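Local coordinates for malonate decarboxylase acyl carrier protein (Pseudomonas fluorescens, PDB 5VIT), which probably serves as the acyl carrier subunit of malonate decarboxylase, holding acetyl and malonyl thioesters on a CoA-derived prosthetic group during turnover, at residues Pro68-Ile73 with Phe93-Gly97. Residue numbers count along the deposited sequence, not the author numbering.
Sequences PPALLI and FEEIG
The last turn of helix 82-96 packs on the start of the central strand 71-78 and the two prolines before it through apolar side chains alone; no hydrogen bond crosses. P68, P69 and A70 form an extended lead-in (psi 168°, 152° and 116°) before the strand begins at L71. The segments stand well apart, P68 and F93 having the closest CA atoms at 8.5 Å, and F93 spans the gap. Its CA-CB bond points sideways, but chi1 of -84° (m) with chi2 of 99° lays the ring against P68, P69, L71 and I73. CE2 of F93 lies 3.5 Å from L71 CD1 and 4.0 Å from P68 CB, while P69 CD meets the ring edge, 4.2 Å from the same CE2. L71 and I73, both mt and two residues apart, point to the same face of the strand; I73 CD1 reaches F93 CZ at 3.6 Å. This is helix-on-sheet packing in a two-layer alpha+beta fold with a five-stranded mixed sheet; I96 also touches L32 of strand 27-34 and A18 of strand 18-21. I96 adopts an off-well chi1 of -128° with chi2 of 75°, placing CG1 4.1 Å from L71 CD2 and CG2 4.4 Å from P69 CG. E94, out of reach of 68-73, makes a weak hydrogen bond to T522 of the MdcA chain.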
# COMPACT_ATOMS: atom_id res chain seq x y z
N PRO B 68 -5.27 -7.03 -20.57
CA PRO B 68 -5.57 -5.72 -21.15
C PRO B 68 -6.36 -5.87 -22.44
O PRO B 68 -6.47 -6.98 -22.96
CB PRO B 68 -4.18 -5.14 -21.41
CG PRO B 68 -3.35 -6.33 -21.72
CD PRO B 68 -3.87 -7.44 -20.83
N PRO B 69 -6.92 -4.77 -22.95
CA PRO B 69 -7.52 -4.83 -24.28
C PRO B 69 -6.44 -5.08 -25.33
O PRO B 69 -5.28 -4.72 -25.11
CB PRO B 69 -8.16 -3.45 -24.44
CG PRO B 69 -7.39 -2.57 -23.50
CD PRO B 69 -7.10 -3.45 -22.33
N ALA B 70 -6.81 -5.71 -26.43
CA ALA B 70 -5.87 -5.91 -27.53
C ALA B 70 -5.62 -4.56 -28.18
O ALA B 70 -6.53 -3.94 -28.73
CB ALA B 70 -6.40 -6.93 -28.53
N LEU B 71 -4.38 -4.10 -28.09
CA LEU B 71 -4.03 -2.77 -28.58
C LEU B 71 -2.74 -2.82 -29.37
O LEU B 71 -1.98 -3.79 -29.29
CB LEU B 71 -3.88 -1.79 -27.42
CG LEU B 71 -5.09 -1.44 -26.56
CD1 LEU B 71 -4.68 -0.55 -25.42
CD2 LEU B 71 -6.16 -0.76 -27.39
N LEU B 72 -2.53 -1.77 -30.15
CA LEU B 72 -1.25 -1.49 -30.78
C LEU B 72 -0.66 -0.32 -30.01
O LEU B 72 -1.27 0.75 -29.94
CB LEU B 72 -1.41 -1.14 -32.26
CG LEU B 72 -1.35 -2.25 -33.31
CD1 LEU B 72 -1.94 -3.53 -32.81
CD2 LEU B 72 -2.04 -1.81 -34.59
N ILE B 73 0.49 -0.53 -29.40
CA ILE B 73 1.06 0.52 -28.57
C ILE B 73 2.41 0.89 -29.11
O ILE B 73 3.28 0.03 -29.31
CB ILE B 73 1.19 0.10 -27.09
CG1 ILE B 73 -0.20 -0.04 -26.45
CG2 ILE B 73 2.00 1.13 -26.30
CD1 ILE B 73 -0.16 -0.33 -24.96
N PHE B 93 -4.07 3.83 -21.01
CA PHE B 93 -5.08 2.78 -20.90
C PHE B 93 -6.40 3.32 -20.37
O PHE B 93 -7.46 2.87 -20.77
CB PHE B 93 -4.60 1.63 -20.01
CG PHE B 93 -3.74 0.62 -20.73
CD1 PHE B 93 -2.36 0.66 -20.64
CD2 PHE B 93 -4.32 -0.38 -21.51
CE1 PHE B 93 -1.56 -0.27 -21.30
CE2 PHE B 93 -3.54 -1.31 -22.17
CZ PHE B 93 -2.15 -1.25 -22.07
N GLU B 94 -6.30 4.30 -19.46
CA GLU B 94 -7.47 4.98 -18.91
C GLU B 94 -8.32 5.68 -19.98
O GLU B 94 -9.54 5.53 -20.00
CB GLU B 94 -7.04 6.02 -17.87
CG GLU B 94 -7.94 6.08 -16.65
CD GLU B 94 -7.53 5.07 -15.59
OE1 GLU B 94 -6.59 4.28 -15.85
OE2 GLU B 94 -8.13 5.06 -14.49
N GLU B 95 -7.67 6.48 -20.83
CA GLU B 95 -8.36 7.19 -21.92
C GLU B 95 -9.01 6.25 -22.95
O GLU B 95 -10.13 6.49 -23.39
CB GLU B 95 -7.39 8.12 -22.65
CG GLU B 95 -7.03 9.36 -21.88
CD GLU B 95 -6.29 10.37 -22.74
OE1 GLU B 95 -6.56 10.45 -23.96
OE2 GLU B 95 -5.43 11.11 -22.19
N ILE B 96 -8.29 5.19 -23.31
CA ILE B 96 -8.75 4.21 -24.29
C ILE B 96 -10.10 3.57 -23.90
O ILE B 96 -10.88 3.18 -24.77
CB ILE B 96 -7.68 3.10 -24.50
CG1 ILE B 96 -7.37 2.93 -25.99
CG2 ILE B 96 -8.11 1.77 -23.91
CD1 ILE B 96 -6.53 4.02 -26.54
N GLY B 97 -10.36 3.46 -22.60
CA GLY B 97 -11.60 2.92 -22.09
C GLY B 97 -12.59 3.98 -21.61
O GLY B 97 -13.25 3.80 -20.58